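Local coordinates for protein glycosyl hydrolase family 26 (Bacteroides ovatus, PDB 4ZXO) that is a family 26 beta-mannanase that hydrolyses the beta-mannan backbone, probably serving galactomannan breakdown in this gut bacterium, at residues H32-Y37 against A56-M61; W102-P107 against L136-R141; N106-G111 against D118-A123. All blocks are in the same frame, centred on the assembly; numbering follows the deposited sequence.

Interaction 1. Residues H32-Y37 against A56-M61; sequences HDDTAY and AYPGVM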
ATOM      1  N   HIS A  32      -4.614  -5.440   4.311  1.00  9.56           N
ATOM      2  CA  HIS A  32      -3.406  -5.325   5.117  1.00  8.06           C
ATOM      3  C   HIS A  32      -3.340  -6.416   6.198  1.00  8.78           C
ATOM      4  O   HIS A  32      -4.333  -6.750   6.860  1.00 10.52           O
ATOM      5  CB  HIS A  32      -3.339  -3.921   5.779  1.00  8.24           C
ATOM      6  CG  HIS A  32      -1.994  -3.595   6.357  1.00  8.28           C
ATOM      7  ND1 HIS A  32      -0.923  -3.146   5.583  1.00  8.08           N
ATOM      8  CD2 HIS A  32      -1.535  -3.676   7.635  1.00  9.11           C
ATOM      9  CE1 HIS A  32       0.132  -2.960   6.371  1.00  8.49           C
ATOM     10  NE2 HIS A  32      -0.224  -3.253   7.626  1.00  9.44           N
ATOM     11  N   ASP A  33      -2.146  -6.976   6.325  1.00  9.53           N
ATOM     12  CA  ASP A  33      -1.793  -8.004   7.331  1.00  9.83           C
ATOM     13  C   ASP A  33      -2.709  -9.237   7.213  1.00 11.01           C
ATOM     14  O   ASP A  33      -2.947  -9.938   8.192  1.00 10.64           O
ATOM     15  CB  ASP A  33      -1.818  -7.384   8.746  1.00  9.22           C
ATOM     16  CG  ASP A  33      -0.534  -6.644   9.061  1.00 10.00           C
ATOM     17  OD1 ASP A  33       0.468  -6.889   8.344  1.00 11.61           O
ATOM     18  OD2 ASP A  33      -0.533  -5.820  10.007  1.00 10.67           O
ATOM     19  N   ASP A  34      -3.184  -9.504   5.985  1.00 10.34           N
ATOM     20  CA  ASP A  34      -4.266 -10.456   5.812  1.00 10.48           C
ATOM     21  C   ASP A  34      -3.954 -11.867   6.321  1.00 10.56           C
ATOM     22  O   ASP A  34      -4.813 -12.516   6.960  1.00 11.07           O
ATOM     23  CB  ASP A  34      -4.615 -10.554   4.317  1.00 10.93           C
ATOM     24  CG  ASP A  34      -5.844 -11.434   4.093  1.00 11.29           C
ATOM     25  OD1 ASP A  34      -6.951 -11.040   4.545  1.00 11.94           O
ATOM     26  OD2 ASP A  34      -5.700 -12.531   3.514  1.00 11.65           O
ATOM     27  N   THR A  35      -2.733 -12.331   6.067  1.00 10.50           N
ATOM     28  CA  THR A  35      -2.342 -13.664   6.490  1.00 11.20           C
ATOM     29  C   THR A  35      -1.489 -13.674   7.743  1.00 13.18           C
ATOM     30  O   THR A  35      -1.022 -14.748   8.172  1.00 15.78           O
ATOM     31  CB  THR A  35      -1.586 -14.371   5.361  1.00 12.36           C
ATOM     32  OG1 THR A  35      -0.639 -13.433   4.794  1.00 13.54           O
ATOM     33  CG2 THR A  35      -2.564 -14.811   4.276  1.00 13.41           C
ATOM     34  N   ALA A  36      -1.315 -12.507   8.360  1.00 12.86           N
ATOM     35  CA  ALA A  36      -0.582 -12.443   9.627  1.00 12.91           C
ATOM     36  C   ALA A  36      -1.500 -12.642  10.847  1.00 13.74           C
ATOM     37  O   ALA A  36      -1.105 -13.293  11.822  1.00 15.20           O
ATOM     38  CB  ALA A  36       0.153 -11.113   9.731  1.00 11.72           C
ATOM     39  N   TYR A  37      -2.695 -12.045  10.809  1.00 13.20           N
ATOM     40  CA  TYR A  37      -3.636 -12.159  11.948  1.00 12.22           C
ATOM     41  C   TYR A  37      -4.999 -11.614  11.509  1.00 12.50           C
ATOM     42  O   TYR A  37      -5.142 -11.080  10.410  1.00 12.47           O
ATOM     43  CB  TYR A  37      -3.093 -11.398  13.192  1.00 11.86           C
ATOM     44  CG  TYR A  37      -2.807  -9.939  12.886  1.00 11.47           C
ATOM     45  CD1 TYR A  37      -3.854  -9.026  12.726  1.00 10.68           C
ATOM     46  CD2 TYR A  37      -1.495  -9.485  12.732  1.00 11.83           C
ATOM     47  CE1 TYR A  37      -3.620  -7.689  12.444  1.00 11.30           C
ATOM     48  CE2 TYR A  37      -1.232  -8.149  12.454  1.00 11.45           C
ATOM     49  CZ  TYR A  37      -2.297  -7.259  12.272  1.00 12.36           C
ATOM     50  OH  TYR A  37      -2.059  -5.943  11.912  1.00 13.27           O
ATOM     51  N   ALA A  56     -11.550 -17.091  -1.047  1.00 14.16           N
ATOM     52  CA  ALA A  56     -10.279 -16.916  -1.755  1.00 13.81           C
ATOM     53  C   ALA A  56      -9.409 -15.904  -1.046  1.00 12.70           C
ATOM     54  O   ALA A  56      -9.900 -14.964  -0.417  1.00 13.07           O
ATOM     55  CB  ALA A  56     -10.498 -16.443  -3.153  1.00 13.98           C
ATOM     56  N   TYR A  57      -8.109 -16.066  -1.222  1.00 12.49           N
ATOM     57  CA  TYR A  57      -7.190 -15.035  -0.750  1.00 13.30           C
ATOM     58  C   TYR A  57      -7.336 -13.715  -1.562  1.00 12.46           C
ATOM     59  O   TYR A  57      -7.617 -13.733  -2.766  1.00 14.62           O
ATOM     60  CB  TYR A  57      -5.754 -15.513  -0.847  1.00 13.44           C
ATOM     61  CG  TYR A  57      -5.378 -16.588   0.109  1.00 15.69           C
ATOM     62  CD1 TYR A  57      -5.234 -16.318   1.472  1.00 15.78           C
ATOM     63  CD2 TYR A  57      -5.173 -17.893  -0.339  1.00 16.68           C
ATOM     64  CE1 TYR A  57      -4.840 -17.327   2.372  1.00 16.45           C
ATOM     65  CE2 TYR A  57      -4.805 -18.903   0.550  1.00 18.03           C
ATOM     66  CZ  TYR A  57      -4.621 -18.607   1.883  1.00 18.14           C
ATOM     67  OH  TYR A  57      -4.275 -19.622   2.734  1.00 20.09           O
ATOM     68  N   PRO A  58      -7.133 -12.553  -0.912  1.00 11.79           N
ATOM     69  CA  PRO A  58      -7.169 -11.283  -1.646  1.00 10.87           C
ATOM     70  C   PRO A  58      -6.023 -11.243  -2.700  1.00 11.06           C
ATOM     71  O   PRO A  58      -4.950 -11.824  -2.511  1.00 11.08           O
ATOM     72  CB  PRO A  58      -6.989 -10.239  -0.550  1.00 11.62           C
ATOM     73  CG  PRO A  58      -6.276 -10.942   0.526  1.00 12.03           C
ATOM     74  CD  PRO A  58      -6.809 -12.353   0.511  1.00 11.41           C
ATOM     75  N   GLY A  59      -6.288 -10.577  -3.812  1.00  9.72           N
ATOM     76  CA  GLY A  59      -5.298 -10.433  -4.862  1.00  8.97           C
ATOM     77  C   GLY A  59      -4.072  -9.652  -4.407  1.00  9.17           C
ATOM     78  O   GLY A  59      -2.981  -9.825  -4.947  1.00 10.44           O
ATOM     79  N   VAL A  60      -4.247  -8.761  -3.429  1.00  9.25           N
ATOM     80  CA  VAL A  60      -3.126  -7.990  -2.858  1.00  8.10           C
ATOM     81  C   VAL A  60      -3.081  -8.203  -1.358  1.00  7.83           C
ATOM     82  O   VAL A  60      -4.125  -8.197  -0.679  1.00  9.51           O
ATOM     83  CB  VAL A  60      -3.303  -6.489  -3.088  1.00  8.48           C
ATOM     84  CG1 VAL A  60      -2.125  -5.707  -2.484  1.00  9.06           C
ATOM     85  CG2 VAL A  60      -3.448  -6.140  -4.593  1.00  9.16           C
ATOM     86  N   MET A  61      -1.878  -8.362  -0.832  1.00  7.25           N
ATOM     87  CA  MET A  61      -1.673  -8.307   0.618  1.00  7.15           C
ATOM     88  C   MET A  61      -0.643  -7.264   0.899  1.00  7.61           C
ATOM     89  O   MET A  61       0.309  -7.108   0.124  1.00  9.42           O
ATOM     90  CB  MET A  61      -1.195  -9.645   1.150  1.00  8.11           C
ATOM     91  CG  MET A  61      -2.301 -10.679   1.096  1.00 10.10           C
ATOM     92  SD  MET A  61      -1.705 -12.295   1.610  1.00 11.80           S
ATOM     93  CE  MET A  61      -3.133 -13.298   1.147  1.00 12.91           C
TER
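Asp34 and Pro58 reach toward each other tip to tip. Asp34 CG stands anti to the backbone N (chi1 -174°), which brings CG to the proline ring. Asp34 OD2 lies 3.2 Å from Pro58 CD and 3.4 Å from Pro58 CG. The same oxygen is 4.3 Å from Tyr57 CD1, at the edge of the tyrosine ring, near its plane. These are contacts of a carboxylate with carbon. The polar partners of Asp34 lie outside the two segments: OD1 is hydrogen-bonded to His31 ND1 and OD2 to Ser48 OG. An alanine in place of Asp34 would probably leave His31 and Ser48 without this mate and open a gap beside Pro58.

The remaining contacts are van der Waals and centre on Met61 and Thr35. The methionine chain is extended beyond CG, and it crosses the threonine side chain at about a right angle. Met61 CE is 3.5 Å from Thr35 CG2, and it also touches Asp34 OD2 at 3.6 Å. Met61 SD lies 3.5 Å from Thr35 OG1. Nearer the backbone, Met61 CG rests 4.0 Å from Asp34 CB. Thr35 CG2 then comes obliquely to the Tyr57 ring, 3.9 Å from Tyr57 CE1. That ring has further partners: its OH is bonded to Gly46 O, and Arg94 makes a cation-pi contact with it.

Helix 49-54 adds Val50 against both Asp34 and Pro58, while Tyr87 of helix 81-93 touches Thr35. The contact therefore packs the loop leaving strand 27-32 against the approach to strand 60-64. These strands are parallel neighbours joined through helix 49-54, a beta-alpha-beta connection of the TIM barrel found in family 26 glycoside hydrolases.

Interaction 2. Residues W102-P107 against L136-R141; sequences WHVRNP and LEWIDR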
ATOM      1  N   TRP A 102       5.531   1.775   5.279  1.00  6.44           N
ATOM      2  CA  TRP A 102       6.665   1.964   6.192  1.00  6.45           C
ATOM      3  C   TRP A 102       6.332   3.042   7.194  1.00  6.92           C
ATOM      4  O   TRP A 102       6.643   4.244   6.965  1.00  7.71           O
ATOM      5  CB  TRP A 102       7.942   2.372   5.386  1.00  6.63           C
ATOM      6  CG  TRP A 102       9.212   2.315   6.191  1.00  6.58           C
ATOM      7  CD1 TRP A 102       9.443   1.610   7.355  1.00  6.26           C
ATOM      8  CD2 TRP A 102      10.436   2.971   5.867  1.00  6.75           C
ATOM      9  NE1 TRP A 102      10.745   1.824   7.777  1.00  6.99           N
ATOM     10  CE2 TRP A 102      11.368   2.657   6.887  1.00  7.00           C
ATOM     11  CE3 TRP A 102      10.817   3.829   4.835  1.00  7.56           C
ATOM     12  CZ2 TRP A 102      12.679   3.149   6.902  1.00  8.79           C
ATOM     13  CZ3 TRP A 102      12.141   4.315   4.827  1.00  9.37           C
ATOM     14  CH2 TRP A 102      13.075   3.959   5.865  1.00  9.02           C
ATOM     15  N   HIS A 103       5.717   2.637   8.305  1.00  7.04           N
ATOM     16  CA  HIS A 103       5.490   3.608   9.373  1.00  7.23           C
ATOM     17  C   HIS A 103       6.798   3.753  10.197  1.00  7.00           C
ATOM     18  O   HIS A 103       6.954   3.199  11.325  1.00  7.65           O
ATOM     19  CB  HIS A 103       4.310   3.175  10.262  1.00  8.65           C
ATOM     20  CG  HIS A 103       2.976   3.399   9.637  1.00  8.32           C
ATOM     21  ND1 HIS A 103       2.437   2.559   8.679  1.00  9.03           N
ATOM     22  CD2 HIS A 103       2.028   4.328   9.900  1.00  9.98           C
ATOM     23  CE1 HIS A 103       1.214   2.979   8.373  1.00  9.60           C
ATOM     24  NE2 HIS A 103       0.950   4.058   9.090  1.00 10.12           N
ATOM     25  N   VAL A 104       7.731   4.490   9.603  1.00  6.23           N
ATOM     26  CA  VAL A 104       9.089   4.610  10.126  1.00  6.56           C
ATOM     27  C   VAL A 104       9.132   5.532  11.342  1.00  6.07           C
ATOM     28  O   VAL A 104       8.391   6.539  11.436  1.00  7.29           O
ATOM     29  CB  VAL A 104      10.017   5.127   8.993  1.00  7.27           C
ATOM     30  CG1 VAL A 104       9.475   6.430   8.338  1.00  7.93           C
ATOM     31  CG2 VAL A 104      11.490   5.274   9.369  1.00  6.92           C
ATOM     32  N   ARG A 105      10.005   5.159  12.277  1.00  6.66           N
ATOM     33  CA  ARG A 105      10.221   5.945  13.474  1.00  7.48           C
ATOM     34  C   ARG A 105      10.723   7.358  13.131  1.00  8.26           C
ATOM     35  O   ARG A 105      11.211   7.643  12.012  1.00  8.69           O
ATOM     36  CB  ARG A 105      11.262   5.243  14.375  1.00  8.57           C
ATOM     37  CG  ARG A 105      10.911   3.842  14.828  1.00 11.08           C
ATOM     38  CD  ARG A 105       9.757   3.744  15.811  1.00 12.20           C
ATOM     39  NE  ARG A 105      10.085   4.402  17.095  1.00 12.42           N
ATOM     40  CZ  ARG A 105       9.297   4.383  18.157  1.00 14.08           C
ATOM     41  NH1 ARG A 105       8.179   3.706  18.141  1.00 15.33           N
ATOM     42  NH2 ARG A 105       9.656   5.023  19.269  1.00 14.67           N
ATOM     43  N   ASN A 106      10.628   8.225  14.131  1.00  7.70           N
ATOM     44  CA  ASN A 106      11.076   9.608  14.005  1.00  8.21           C
ATOM     45  C   ASN A 106      12.578   9.638  14.293  1.00  9.01           C
ATOM     46  O   ASN A 106      12.977   9.383  15.450  1.00 10.14           O
ATOM     47  CB  ASN A 106      10.294  10.456  15.002  1.00  8.63           C
ATOM     48  CG  ASN A 106      10.584  11.933  14.897  1.00  9.35           C
ATOM     49  OD1 ASN A 106      11.718  12.337  14.758  1.00 10.19           O
ATOM     50  ND2 ASN A 106       9.547  12.743  14.955  1.00  9.95           N
ATOM     51  N   PRO A 107      13.407   9.956  13.279  1.00  9.76           N
ATOM     52  CA  PRO A 107      14.869   9.848  13.487  1.00 10.69           C
ATOM     53  C   PRO A 107      15.463  10.970  14.345  1.00 13.04           C
ATOM     54  O   PRO A 107      16.609  10.840  14.794  1.00 14.84           O
ATOM     55  CB  PRO A 107      15.442   9.901  12.062  1.00 11.44           C
ATOM     56  CG  PRO A 107      14.394  10.681  11.249  1.00 11.12           C
ATOM     57  CD  PRO A 107      13.032  10.258  11.882  1.00 10.29           C
ATOM     58  N   LEU A 136      19.961   7.301   5.877  1.00 12.31           N
ATOM     59  CA  LEU A 136      20.349   6.443   4.779  1.00 12.58           C
ATOM     60  C   LEU A 136      20.564   4.998   5.301  1.00 11.80           C
ATOM     61  O   LEU A 136      20.256   4.049   4.573  1.00 12.66           O
ATOM     62  CB  LEU A 136      21.606   6.963   4.058  1.00 13.13           C
ATOM     63  CG  LEU A 136      21.482   8.335   3.427  1.00 14.95           C
ATOM     64  CD1 LEU A 136      22.766   8.659   2.679  1.00 15.36           C
ATOM     65  CD2 LEU A 136      20.339   8.385   2.467  1.00 16.81           C
ATOM     66  N   GLU A 137      21.084   4.829   6.518  1.00 11.24           N
ATOM     67  CA  GLU A 137      21.249   3.493   7.114  1.00 12.64           C
ATOM     68  C   GLU A 137      19.859   2.833   7.281  1.00 12.44           C
ATOM     69  O   GLU A 137      19.703   1.648   7.010  1.00 12.76           O
ATOM     70  CB  GLU A 137      21.984   3.629   8.449  1.00 15.23           C
ATOM     71  CG  GLU A 137      22.170   2.336   9.228  1.00 21.99           C
ATOM     72  CD  GLU A 137      21.544   2.454  10.604  1.00 28.55           C
ATOM     73  OE1 GLU A 137      21.983   3.296  11.480  1.00 29.38           O
ATOM     74  OE2 GLU A 137      20.571   1.707  10.794  1.00 31.82           O
ATOM     75  N   TRP A 138      18.871   3.636   7.695  1.00 10.90           N
ATOM     76  CA  TRP A 138      17.498   3.136   7.867  1.00 10.13           C
ATOM     77  C   TRP A 138      16.926   2.665   6.534  1.00  9.76           C
ATOM     78  O   TRP A 138      16.348   1.604   6.459  1.00 10.19           O
ATOM     79  CB  TRP A 138      16.602   4.219   8.483  1.00  9.79           C
ATOM     80  CG  TRP A 138      16.879   4.404   9.977  1.00  9.32           C
ATOM     81  CD1 TRP A 138      17.908   3.882  10.727  1.00 10.82           C
ATOM     82  CD2 TRP A 138      16.054   5.126  10.855  1.00  9.60           C
ATOM     83  NE1 TRP A 138      17.750   4.255  12.046  1.00 10.84           N
ATOM     84  CE2 TRP A 138      16.600   5.000  12.155  1.00  9.56           C
ATOM     85  CE3 TRP A 138      14.848   5.828  10.667  1.00  9.90           C
ATOM     86  CZ2 TRP A 138      16.006   5.582  13.280  1.00  9.81           C
ATOM     87  CZ3 TRP A 138      14.240   6.446  11.787  1.00 10.09           C
ATOM     88  CH2 TRP A 138      14.814   6.297  13.091  1.00 10.34           C
ATOM     89  N   ILE A 139      17.130   3.449   5.472  1.00  9.12           N
ATOM     90  CA  ILE A 139      16.630   3.062   4.171  1.00  9.07           C
ATOM     91  C   ILE A 139      17.371   1.768   3.733  1.00  9.61           C
ATOM     92  O   ILE A 139      16.744   0.880   3.172  1.00  9.51           O
ATOM     93  CB  ILE A 139      16.789   4.171   3.149  1.00  9.12           C
ATOM     94  CG1 ILE A 139      15.881   5.377   3.513  1.00  9.75           C
ATOM     95  CG2 ILE A 139      16.432   3.677   1.741  1.00 11.54           C
ATOM     96  CD1 ILE A 139      16.317   6.727   2.808  1.00 10.85           C
ATOM     97  N   ASP A 140      18.662   1.647   4.036  1.00 10.88           N
ATOM     98  CA  ASP A 140      19.434   0.482   3.657  1.00 11.39           C
ATOM     99  C   ASP A 140      18.893  -0.752   4.366  1.00 11.14           C
ATOM    100  O   ASP A 140      18.939  -1.856   3.824  1.00 12.34           O
ATOM    101  CB  ASP A 140      20.934   0.675   3.994  1.00 12.61           C
ATOM    102  CG  ASP A 140      21.624   1.602   3.033  1.00 14.57           C
ATOM    103  OD1 ASP A 140      21.005   2.044   2.020  1.00 15.37           O
ATOM    104  OD2 ASP A 140      22.844   1.807   3.206  1.00 16.45           O
ATOM    105  N   ARG A 141      18.347  -0.573   5.563  1.00 11.24           N
ATOM    106  CA  ARG A 141      17.758  -1.703   6.306  1.00 12.97           C
ATOM    107  C   ARG A 141      16.499  -2.176   5.606  1.00 11.94           C
ATOM    108  O   ARG A 141      16.257  -3.392   5.468  1.00 13.82           O
ATOM    109  CB  ARG A 141      17.466  -1.310   7.792  1.00 16.03           C
ATOM    110  CG  ARG A 141      18.801  -1.200   8.628  1.00 19.51           C
ATOM    111  CD  ARG A 141      18.697  -0.638  10.080  1.00 24.15           C
ATOM    112  NE  ARG A 141      19.737  -1.274  10.897  1.00 29.07           N
ATOM    113  CZ  ARG A 141      20.087  -0.912  12.130  1.00 32.67           C
ATOM    114  NH1 ARG A 141      21.023  -1.624  12.756  1.00 34.13           N
ATOM    115  NH2 ARG A 141      19.501   0.134  12.752  1.00 32.83           N
TER
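The Trp138 indole is the main flat group, and it meets Arg105 O at its edge, in the ring plane, 3.3 Å from Trp138 CZ3. Glu137 OE2 also lies at the edge of this indole and in its plane. Pro107 and Val104 approach it obliquely. Pro107 CA is 3.6 Å from Trp138 CH2, and Pro107 CB is 3.7 Å from Trp138 CZ3. Val104 CG2 sits 3.6 Å from Trp138 CE3. Val104 has CG2 anti to its backbone N, which turns that methyl to the indole. Arg105 adds its CB near Trp138 CH2, but its guanidinium leads away and bonds to Gly110 O.

The second indole belongs to Trp102. Val104 CB lies over one face, offset toward the rim. At the edge, near the ring plane, Ile139 CG1 is 3.9 Å from Trp102 CH2, and these two side chains cross at about a right angle.

In the TIM barrel these contacts join the loop after strand 97-101 to the long helix 132-147. The loop begins with an inverse gamma turn centred on His103. Val104 then faces the helix, its CA 8.8 Å from Trp138 CA.

Glu69 ties the two sides together from a neighbouring loop. Its carboxylate is bonded to Trp102 NE1 and Arg105 N, and its backbone O to Arg141 NH2. Arg141 NH2 also forms a salt bridge with Glu137 OE2, at 2.7 Å. Glu137 CD lies over one face of that guanidinium, toward its rim.

Interaction 3. Residues N106-G111 against D118-A123; sequences NPKTGG and DSTVVA
Lys108 and Asp118 form a salt bridge, with Lys108 NZ 2.8 Å from Asp118 OD2 on the syn lone pair of that oxygen. The two side chains cross at about a right angle. The lysine chain is extended as far as CE and bends only at the last torsion (chi4 -68°), which sets NZ against the carboxylate. Lys108 CE also passes Thr120 OG1 at 3.4 Å.

Val121 fills the rest of the contact by van der Waals packing. Both its methyls touch Asn106 OD1, with Val121 CG1 3.4 Å from that oxygen. Val121 CG1 also packs on Pro107 CD, at 3.6 Å, while Val121 CG2 rests near Lys108 CB. Thr109 CG2 and Asp118 CB meet more loosely as their side chains slide past each other in opposite directions.

Behind these contacts lie Asx turns in both segments. Asn106 OD1 accepts from Lys108 N in the carbonyl plane, and from Thr109 N, which lies above that plane. The bond from Thr109 is nearly straight, with an N-H...O angle of 174°. Asp118 OD1 is gripped twice by one residue: Thr120 N comes nearly along the C-O axis at 2.8 Å, and Thr120 OG1 donates to the syn lone pair at 2.6 Å. Together they probably limit rotation of the carboxylate that holds Lys108. The turn lies just before the short helix 121-125.

Further out, a water accepts from Asn106 ND2 and from Asp118 N, bridging the segments. Thr109 OG1 closes an ST turn by accepting from Gly111 N, and is bonded to Asp115 OD2 as well. Asn106 N bonds back to Gly111 O at 2.8 Å. Trp173 touches both Pro107 and Val121. A phosphate, probably from the crystallisation liquor, lies about 3 Å from the side chain of Thr120.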
ATOM      1  N   ASN A 106      10.628   8.225  14.131  1.00  7.70           N
ATOM      2  CA  ASN A 106      11.076   9.608  14.005  1.00  8.21           C
ATOM      3  C   ASN A 106      12.578   9.638  14.293  1.00  9.01           C
ATOM      4  O   ASN A 106      12.977   9.383  15.450  1.00 10.14           O
ATOM      5  CB  ASN A 106      10.294  10.456  15.002  1.00  8.63           C
ATOM      6  CG  ASN A 106      10.584  11.933  14.897  1.00  9.35           C
ATOM      7  OD1 ASN A 106      11.718  12.337  14.758  1.00 10.19           O
ATOM      8  ND2 ASN A 106       9.547  12.743  14.955  1.00  9.95           N
ATOM      9  N   PRO A 107      13.407   9.956  13.279  1.00  9.76           N
ATOM     10  CA  PRO A 107      14.869   9.848  13.487  1.00 10.69           C
ATOM     11  C   PRO A 107      15.463  10.970  14.345  1.00 13.04           C
ATOM     12  O   PRO A 107      16.609  10.840  14.794  1.00 14.84           O
ATOM     13  CB  PRO A 107      15.442   9.901  12.062  1.00 11.44           C
ATOM     14  CG  PRO A 107      14.394  10.681  11.249  1.00 11.12           C
ATOM     15  CD  PRO A 107      13.032  10.258  11.882  1.00 10.29           C
ATOM     16  N   LYS A 108      14.690  12.015  14.623  1.00 12.70           N
ATOM     17  CA  LYS A 108      15.219  13.099  15.435  1.00 13.27           C
ATOM     18  C   LYS A 108      14.766  12.961  16.896  1.00 13.78           C
ATOM     19  O   LYS A 108      15.574  13.111  17.833  1.00 16.28           O
ATOM     20  CB  LYS A 108      14.776  14.457  14.864  1.00 13.98           C
ATOM     21  CG  LYS A 108      15.343  15.666  15.620  1.00 16.26           C
ATOM     22  CD  LYS A 108      14.968  16.904  14.771  1.00 19.48           C
ATOM     23  CE  LYS A 108      15.747  18.136  15.093  1.00 21.58           C
ATOM     24  NZ  LYS A 108      15.431  18.658  16.413  1.00 21.10           N
ATOM     25  N   THR A 109      13.476  12.670  17.093  1.00 12.13           N
ATOM     26  CA  THR A 109      12.941  12.607  18.461  1.00 14.36           C
ATOM     27  C   THR A 109      13.028  11.251  19.103  1.00 15.22           C
ATOM     28  O   THR A 109      12.925  11.153  20.317  1.00 18.04           O
ATOM     29  CB  THR A 109      11.469  13.017  18.518  1.00 14.09           C
ATOM     30  OG1 THR A 109      10.676  12.003  17.914  1.00 12.41           O
ATOM     31  CG2 THR A 109      11.247  14.337  17.780  1.00 15.03           C
ATOM     32  N   GLY A 110      13.188  10.211  18.290  1.00 14.30           N
ATOM     33  CA  GLY A 110      13.153   8.818  18.750  1.00 13.30           C
ATOM     34  C   GLY A 110      11.718   8.328  18.937  1.00 13.18           C
ATOM     35  O   GLY A 110      11.506   7.181  19.359  1.00 15.20           O
ATOM     36  N   GLY A 111      10.731   9.172  18.634  1.00 12.23           N
ATOM     37  CA  GLY A 111       9.319   8.761  18.688  1.00 10.60           C
ATOM     38  C   GLY A 111       8.854   7.961  17.497  1.00 10.58           C
ATOM     39  O   GLY A 111       9.672   7.550  16.647  1.00 11.22           O
ATOM     40  N   ASP A 118       7.906  17.970  16.597  1.00 12.26           N
ATOM     41  CA  ASP A 118       9.049  18.704  16.057  1.00 13.14           C
ATOM     42  C   ASP A 118       8.914  18.757  14.525  1.00 13.51           C
ATOM     43  O   ASP A 118       8.902  17.724  13.858  1.00 14.68           O
ATOM     44  CB  ASP A 118      10.356  18.003  16.526  1.00 13.87           C
ATOM     45  CG  ASP A 118      11.622  18.737  16.112  1.00 14.56           C
ATOM     46  OD1 ASP A 118      11.626  19.461  15.068  1.00 13.97           O
ATOM     47  OD2 ASP A 118      12.645  18.520  16.801  1.00 16.15           O
ATOM     48  N   SER A 119       8.807  19.956  13.972  1.00 13.12           N
ATOM     49  CA  SER A 119       8.529  20.127  12.548  1.00 13.92           C
ATOM     50  C   SER A 119       9.820  20.337  11.809  1.00 14.74           C
ATOM     51  O   SER A 119       9.816  20.881  10.694  1.00 15.99           O
ATOM     52  CB  SER A 119       7.514  21.291  12.312  1.00 15.97           C
ATOM     53  OG  SER A 119       6.246  20.981  12.903  1.00 16.74           O
ATOM     54  N   THR A 120      10.941  19.932  12.405  1.00 13.29           N
ATOM     55  CA  THR A 120      12.245  20.086  11.726  1.00 13.59           C
ATOM     56  C   THR A 120      12.941  18.751  11.489  1.00 12.68           C
ATOM     57  O   THR A 120      14.163  18.706  11.248  1.00 13.37           O
ATOM     58  CB  THR A 120      13.188  21.043  12.510  1.00 15.30           C
ATOM     59  OG1 THR A 120      13.638  20.452  13.731  1.00 15.50           O
ATOM     60  CG2 THR A 120      12.472  22.364  12.810  1.00 17.71           C
ATOM     61  N   VAL A 121      12.162  17.658  11.545  1.00 10.67           N
ATOM     62  CA  VAL A 121      12.728  16.333  11.446  1.00 11.24           C
ATOM     63  C   VAL A 121      13.218  16.062  10.057  1.00 10.81           C
ATOM     64  O   VAL A 121      14.360  15.592   9.911  1.00 11.25           O
ATOM     65  CB  VAL A 121      11.743  15.251  11.887  1.00 11.72           C
ATOM     66  CG1 VAL A 121      12.329  13.815  11.771  1.00 12.58           C
ATOM     67  CG2 VAL A 121      11.324  15.519  13.313  1.00 13.13           C
ATOM     68  N   VAL A 122      12.418  16.370   9.037  1.00 11.04           N
ATOM     69  CA  VAL A 122      12.856  16.138   7.665  1.00 11.22           C
ATOM     70  C   VAL A 122      14.108  16.979   7.376  1.00 11.34           C
ATOM     71  O   VAL A 122      15.049  16.477   6.773  1.00 11.72           O
ATOM     72  CB  VAL A 122      11.721  16.448   6.650  1.00 10.14           C
ATOM     73  CG1 VAL A 122      12.191  16.293   5.228  1.00 10.39           C
ATOM     74  CG2 VAL A 122      10.538  15.498   6.909  1.00  9.85           C
ATOM     75  N   ALA A 123      14.143  18.241   7.810  1.00 11.95           N
ATOM     76  CA  ALA A 123      15.344  19.037   7.610  1.00 13.41           C
ATOM     77  C   ALA A 123      16.583  18.326   8.154  1.00 14.26           C
ATOM     78  O   ALA A 123      17.648  18.374   7.559  1.00 15.96           O
ATOM     79  CB  ALA A 123      15.220  20.411   8.254  1.00 13.29           C
TER
HETATM   80  O   HOH W   1       8.402  15.467  15.240  1.00 12.76           O

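From the N terminus, the chain leaves strand 27-32 and passes through helix 49-54. Interaction 1 closes that loop as strand 60-64 begins. The chain later leaves strand 97-101, and interactions 2 and 3 both start from its loop and share Asn106 and Pro107. Interaction 3 closes first, against the start of helix 121-125. Its short loop lies within the longer one that interaction 2 closes on helix 132-147. The two also touch directly. Interactions 1 and 3 lie on opposite sides of the chain's centre, with centres 32 Å apart. Interaction 1 ties the ends of two neighbouring barrel strands; interactions 2 and 3 tie one loop to the helices that follow it.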